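Local coordinates for peptide-binding protein (Photobacterium damsela subsp. piscicida, PDB 6SQX), which is a secreted NlpC/P60-type cysteine peptidase, probably a D,L-endopeptidase, that cleaves the peptidoglycan of potentially competing bacteria, at residues A[141-154]-A[174-188]. Sequence-based numbering, arbitrary orientation.
With EDO (1,2-ethanediol), chain N; EDO (1,2-ethanediol), chain P.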
loop_
_atom_site.group_PDB
_atom_site.type_symbol
_atom_site.label_atom_id
_atom_site.label_comp_id
_atom_site.label_asym_id
_atom_site.label_seq_id
_atom_site.Cartn_x
_atom_site.Cartn_y
_atom_site.Cartn_z
ATOM N N CYS A 141 -6.106 1.605 -24.996
ATOM C CA CYS A 141 -5.060 1.403 -23.996
ATOM C C CYS A 141 -5.625 1.199 -22.596
ATOM O O CYS A 141 -4.846 0.997 -21.660
ATOM C CB CYS A 141 -4.027 2.553 -24.027
ATOM S SG CYS A 141 -4.674 4.178 -23.534
ATOM N N ARG A 142 -6.942 1.285 -22.419
ATOM C CA ARG A 142 -7.514 0.846 -21.151
ATOM C C ARG A 142 -7.227 -0.628 -20.957
ATOM O O ARG A 142 -7.246 -1.408 -21.911
ATOM C CB ARG A 142 -9.025 1.070 -21.160
ATOM C CG ARG A 142 -9.380 2.570 -21.209
ATOM C CD ARG A 142 -10.876 2.861 -21.336
ATOM N NE ARG A 142 -11.068 4.305 -21.280
ATOM C CZ ARG A 142 -12.155 4.944 -21.692
ATOM N NH1 ARG A 142 -13.183 4.283 -22.229
ATOM N NH2 ARG A 142 -12.203 6.268 -21.561
ATOM N N GLY A 143 -6.948 -1.002 -19.705
ATOM C CA GLY A 143 -6.564 -2.373 -19.441
ATOM C C GLY A 143 -6.879 -2.852 -18.044
ATOM O O GLY A 143 -7.564 -2.176 -17.262
ATOM N N ILE A 144 -6.382 -4.047 -17.727
ATOM C CA ILE A 144 -6.651 -4.680 -16.440
ATOM C C ILE A 144 -5.469 -5.568 -16.073
ATOM O O ILE A 144 -4.808 -6.146 -16.942
ATOM C CB ILE A 144 -8.008 -5.434 -16.499
ATOM C CG1 ILE A 144 -8.553 -5.722 -15.091
ATOM C CG2 ILE A 144 -7.925 -6.725 -17.323
ATOM C CD1 ILE A 144 -10.019 -6.106 -15.098
ATOM N N VAL A 145 -5.214 -5.688 -14.765
ATOM C CA VAL A 145 -4.212 -6.629 -14.262
ATOM C C VAL A 145 -4.794 -8.039 -14.283
ATOM O O VAL A 145 -5.895 -8.266 -13.759
ATOM C CB VAL A 145 -3.762 -6.228 -12.837
ATOM C CG1 VAL A 145 -2.774 -7.264 -12.259
ATOM C CG2 VAL A 145 -3.122 -4.828 -12.865
ATOM N N VAL A 146 -4.067 -8.977 -14.913
ATOM C CA VAL A 146 -4.488 -10.375 -14.958
ATOM C C VAL A 146 -3.694 -11.280 -14.018
ATOM O O VAL A 146 -4.184 -12.358 -13.673
ATOM C CB VAL A 146 -4.551 -10.958 -16.392
ATOM C CG1 VAL A 146 -5.556 -10.169 -17.248
ATOM C CG2 VAL A 146 -3.164 -11.031 -17.071
ATOM N N ASN A 147 -2.488 -10.907 -13.624
ATOM C CA ASN A 147 -1.760 -11.629 -12.583
ATOM C C ASN A 147 -1.258 -10.630 -11.550
ATOM O O ASN A 147 -0.841 -9.527 -11.910
ATOM C CB ASN A 147 -0.561 -12.389 -13.159
ATOM C CG ASN A 147 -0.968 -13.606 -13.965
ATOM O OD1 ASN A 147 -1.744 -14.446 -13.490
ATOM N ND2 ASN A 147 -0.424 -13.733 -15.169
ATOM N N ASN A 148 -1.328 -10.985 -10.263
ATOM C CA ASN A 148 -0.843 -10.060 -9.234
ATOM C C ASN A 148 0.556 -9.615 -9.631
ATOM O O ASN A 148 1.389 -10.428 -10.041
ATOM C CB ASN A 148 -0.785 -10.763 -7.879
ATOM C CG ASN A 148 -2.134 -11.326 -7.465
ATOM O OD1 ASN A 148 -3.168 -10.668 -7.526
ATOM N ND2 ASN A 148 -2.125 -12.596 -7.022
ATOM N N ALA A 149 0.826 -8.312 -9.530
ATOM C CA ALA A 149 2.040 -7.773 -10.120
ATOM C C ALA A 149 2.827 -6.907 -9.137
ATOM O O ALA A 149 2.246 -6.073 -8.424
ATOM C CB ALA A 149 1.670 -6.956 -11.369
ATOM N N GLN A 150 4.149 -7.084 -9.133
ATOM C CA GLN A 150 5.040 -6.157 -8.442
ATOM C C GLN A 150 5.423 -5.037 -9.397
ATOM O O GLN A 150 6.111 -5.280 -10.397
ATOM C CB GLN A 150 6.288 -6.886 -7.933
ATOM C CG GLN A 150 5.886 -7.889 -6.815
ATOM C CD GLN A 150 7.032 -8.508 -6.144
ATOM O OE1 GLN A 150 7.695 -7.888 -5.323
ATOM N NE2 GLN A 150 7.315 -9.756 -6.509
ATOM N N VAL A 151 4.941 -3.821 -9.106
ATOM C CA VAL A 151 5.202 -2.676 -9.973
ATOM C C VAL A 151 6.601 -2.180 -9.661
ATOM O O VAL A 151 6.977 -1.990 -8.481
ATOM C CB VAL A 151 4.163 -1.569 -9.735
ATOM C CG1 VAL A 151 4.473 -0.351 -10.685
ATOM C CG2 VAL A 151 2.752 -2.112 -9.984
ATOM N N ARG A 152 7.368 -1.952 -10.720
ATOM C CA ARG A 152 8.789 -1.635 -10.637
ATOM C C ARG A 152 9.053 -0.244 -11.233
ATOM O O ARG A 152 8.426 0.144 -12.226
ATOM C CB ARG A 152 9.605 -2.672 -11.479
ATOM C CG ARG A 152 9.271 -4.177 -11.176
ATOM C CD ARG A 152 9.740 -4.610 -9.769
ATOM N NE ARG A 152 11.199 -4.721 -9.747
ATOM C CZ ARG A 152 11.942 -4.808 -8.651
ATOM N NH1 ARG A 152 11.328 -4.771 -7.461
ATOM N NH2 ARG A 152 13.272 -4.922 -8.749
ATOM N N SER A 153 10.014 0.487 -10.665
ATOM C CA SER A 153 10.258 1.823 -11.203
ATOM C C SER A 153 10.990 1.793 -12.536
ATOM O O SER A 153 10.948 2.791 -13.269
ATOM C CB SER A 153 11.029 2.649 -10.195
ATOM O OG SER A 153 12.349 2.178 -10.028
ATOM N N LEU A 154 11.704 0.717 -12.848
ATOM C CA LEU A 154 12.395 0.458 -14.102
ATOM C C LEU A 154 12.021 -0.953 -14.518
ATOM O O LEU A 154 11.702 -1.780 -13.657
ATOM C CB LEU A 154 13.914 0.491 -13.888
ATOM C CG LEU A 154 14.506 1.853 -13.526
ATOM C CD1 LEU A 154 15.985 1.689 -13.186
ATOM C CD2 LEU A 154 14.310 2.840 -14.700
ATOM N N ASP A 174 14.488 -2.884 -1.552
ATOM C CA ASP A 174 14.836 -2.768 -2.970
ATOM C C ASP A 174 14.129 -1.532 -3.499
ATOM O O ASP A 174 12.912 -1.524 -3.622
ATOM C CB ASP A 174 14.318 -4.021 -3.684
ATOM C CG ASP A 174 14.401 -3.928 -5.212
ATOM O OD1 ASP A 174 14.967 -2.934 -5.738
ATOM O OD2 ASP A 174 13.902 -4.846 -5.884
ATOM N N TYR A 175 14.897 -0.483 -3.814
ATOM C CA TYR A 175 14.244 0.781 -4.128
ATOM C C TYR A 175 13.549 0.784 -5.479
ATOM O O TYR A 175 12.760 1.709 -5.732
ATOM C CB TYR A 175 15.255 1.934 -3.980
ATOM C CG TYR A 175 15.582 2.116 -2.512
ATOM C CD1 TYR A 175 14.638 2.656 -1.627
ATOM C CD2 TYR A 175 16.768 1.624 -1.975
ATOM C CE1 TYR A 175 14.924 2.758 -0.244
ATOM C CE2 TYR A 175 17.058 1.746 -0.627
ATOM C CZ TYR A 175 16.121 2.299 0.230
ATOM O OH TYR A 175 16.399 2.398 1.581
ATOM N N ILE A 176 13.787 -0.230 -6.323
ATOM C CA ILE A 176 13.032 -0.378 -7.572
ATOM C C ILE A 176 11.601 -0.814 -7.307
ATOM O O ILE A 176 10.721 -0.625 -8.158
ATOM C CB ILE A 176 13.730 -1.376 -8.520
ATOM C CG1 ILE A 176 15.209 -1.026 -8.707
ATOM C CG2 ILE A 176 13.003 -1.475 -9.865
ATOM C CD1 ILE A 176 15.455 0.355 -9.256
ATOM N N GLN A 177 11.333 -1.407 -6.139
ATOM C CA GLN A 177 10.024 -1.967 -5.850
ATOM C C GLN A 177 9.045 -0.872 -5.414
ATOM O O GLN A 177 9.300 -0.161 -4.428
ATOM C CB GLN A 177 10.184 -3.020 -4.753
ATOM C CG GLN A 177 8.817 -3.697 -4.359
ATOM C CD GLN A 177 8.029 -4.218 -5.599
ATOM O OE1 GLN A 177 8.641 -4.773 -6.556
ATOM N NE2 GLN A 177 6.693 -3.996 -5.607
ATOM N N LEU A 178 7.914 -0.728 -6.126
ATOM C CA LEU A 178 7.007 0.378 -5.824
ATOM C C LEU A 178 5.684 -0.028 -5.186
ATOM O O LEU A 178 5.260 0.584 -4.185
ATOM C CB LEU A 178 6.669 1.129 -7.109
ATOM C CG LEU A 178 7.849 1.838 -7.768
ATOM C CD1 LEU A 178 7.353 2.603 -9.021
ATOM C CD2 LEU A 178 8.590 2.809 -6.806
ATOM N N SER A 179 4.969 -0.995 -5.772
ATOM C CA SER A 179 3.629 -1.331 -5.297
ATOM C C SER A 179 3.306 -2.775 -5.651
ATOM O O SER A 179 3.949 -3.369 -6.519
ATOM C CB SER A 179 2.560 -0.455 -5.961
ATOM O OG SER A 179 2.811 0.907 -5.645
ATOM N N ALA A 180 2.257 -3.310 -5.017
ATOM C CA ALA A 180 1.722 -4.618 -5.381
ATOM C C ALA A 180 0.285 -4.412 -5.842
ATOM O O ALA A 180 -0.560 -3.984 -5.042
ATOM C CB ALA A 180 1.716 -5.550 -4.166
ATOM N N LEU A 181 0.004 -4.711 -7.119
ATOM C CA LEU A 181 -1.345 -4.568 -7.682
ATOM C C LEU A 181 -1.990 -5.927 -7.891
ATOM O O LEU A 181 -1.358 -6.848 -8.416
ATOM C CB LEU A 181 -1.331 -3.806 -9.032
ATOM C CG LEU A 181 -0.835 -2.365 -9.046
ATOM C CD1 LEU A 181 -0.858 -1.802 -10.469
ATOM C CD2 LEU A 181 -1.653 -1.514 -8.107
ATOM N N TRP A 182 -3.263 -6.021 -7.532
ATOM C CA TRP A 182 -3.939 -7.306 -7.566
ATOM C C TRP A 182 -4.655 -7.552 -8.890
ATOM O O TRP A 182 -5.117 -6.626 -9.566
ATOM C CB TRP A 182 -4.972 -7.347 -6.427
ATOM C CG TRP A 182 -4.371 -6.933 -5.120
ATOM C CD1 TRP A 182 -4.776 -5.905 -4.335
ATOM C CD2 TRP A 182 -3.209 -7.499 -4.470
ATOM N NE1 TRP A 182 -3.952 -5.772 -3.242
ATOM C CE2 TRP A 182 -2.984 -6.742 -3.291
ATOM C CE3 TRP A 182 -2.331 -8.542 -4.780
ATOM C CZ2 TRP A 182 -1.943 -7.019 -2.410
ATOM C CZ3 TRP A 182 -1.293 -8.829 -3.883
ATOM C CH2 TRP A 182 -1.113 -8.070 -2.712
ATOM N N THR A 183 -4.802 -8.843 -9.230
ATOM C CA THR A 183 -5.617 -9.227 -10.373
ATOM C C THR A 183 -6.957 -8.519 -10.288
ATOM O O THR A 183 -7.595 -8.483 -9.229
ATOM C CB THR A 183 -5.848 -10.748 -10.279
ATOM O OG1 THR A 183 -4.593 -11.412 -10.416
ATOM C CG2 THR A 183 -6.823 -11.227 -11.376
ATOM N N GLY A 184 -7.397 -7.955 -11.422
ATOM C CA GLY A 184 -8.652 -7.221 -11.488
ATOM C C GLY A 184 -8.498 -5.706 -11.491
ATOM O O GLY A 184 -9.504 -5.010 -11.726
ATOM N N THR A 185 -7.289 -5.181 -11.193
ATOM C CA THR A 185 -7.139 -3.726 -11.032
ATOM C C THR A 185 -7.294 -3.023 -12.382
ATOM O O THR A 185 -6.570 -3.362 -13.321
ATOM C CB THR A 185 -5.752 -3.388 -10.469
ATOM O OG1 THR A 185 -5.560 -4.035 -9.191
ATOM C CG2 THR A 185 -5.642 -1.901 -10.229
ATOM N N PRO A 186 -8.195 -2.038 -12.500
ATOM C CA PRO A 186 -8.271 -1.227 -13.734
ATOM C C PRO A 186 -7.008 -0.380 -13.906
ATOM O O PRO A 186 -6.550 0.292 -12.971
ATOM C CB PRO A 186 -9.499 -0.333 -13.494
ATOM C CG PRO A 186 -10.329 -1.047 -12.484
ATOM C CD PRO A 186 -9.256 -1.648 -11.548
ATOM N N ILE A 187 -6.432 -0.424 -15.106
ATOM C CA ILE A 187 -5.183 0.280 -15.392
ATOM C C ILE A 187 -5.261 0.925 -16.769
ATOM O O ILE A 187 -6.200 0.721 -17.535
ATOM C CB ILE A 187 -3.941 -0.646 -15.310
ATOM C CG1 ILE A 187 -4.131 -1.804 -16.317
ATOM C CG2 ILE A 187 -3.761 -1.159 -13.868
ATOM C CD1 ILE A 187 -2.971 -2.742 -16.431
ATOM N N MET A 188 -4.235 1.697 -17.077
ATOM C CA MET A 188 -4.011 2.154 -18.431
ATOM C C MET A 188 -2.628 1.698 -18.856
ATOM O O MET A 188 -1.677 1.789 -18.069
ATOM C CB MET A 188 -4.031 3.674 -18.452
ATOM C CG MET A 188 -3.783 4.285 -19.847
ATOM S SD MET A 188 -4.007 6.073 -19.973
ATOM C CE MET A 188 -5.815 6.184 -19.883
HETATM C C1 EDO N . 1.549 -14.168 -6.232
HETATM O O1 EDO N . 0.557 -14.049 -7.251
HETATM C C2 EDO N . 1.116 -13.295 -5.056
HETATM O O2 EDO N . 0.067 -13.909 -4.325
HETATM C C1 EDO P . 13.676 3.292 4.399
HETATM O O1 EDO P . 13.830 3.748 3.063
HETATM C C2 EDO P . 14.872 2.389 4.638
HETATM O O2 EDO P . 14.940 2.010 6.015
HETATM O O HOH W 1 12.836 3.610 -7.675
#
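Arg152 lays one face of its guanidinium over Ile176, whose CG2 sits 3.4 Å above the plane, while the edge collects polar partners. NH1 and NH2 both grip OD2 of Asp174, NH2 at 2.9 Å on the syn lone pair and NH1 from above the carboxylate plane; NH1 also meets Gln177 OE1 at 2.8 Å, in the amide plane. Bends at chi2 and chi3 (-69° and -72°) curl the arginine back to these acceptors, which fix the rotation of the group. The other oxygen of Asp174 accepts from Ile176 N in an Asx turn. Strands 149-152 and 177-181 pair antiparallel, interrupted by a classic beta bulge where Leu178 and Ser179 both face Val151. Beyond them Asn148 OD1 takes the backbone N-H of Thr183 at 3.0 Å (168°), while its ND2 bonds to Ile252 O. On the face bearing Ala149, Val151 CG2 packs on Leu181 CD1 at 3.7 Å. Val145 CG2 lies beside Thr185 CB and Ile187 CG2. After a type II turn, Trp182 to Thr185, strand 186-188 pairs antiparallel with 142-145 through Gly143 and Ile187, consistent with the SH3b1-type domain. Strands 198-203 and 206-211 cover Leu181 and Val151 respectively, and helix 90-102 touches Ser153 and Ile176.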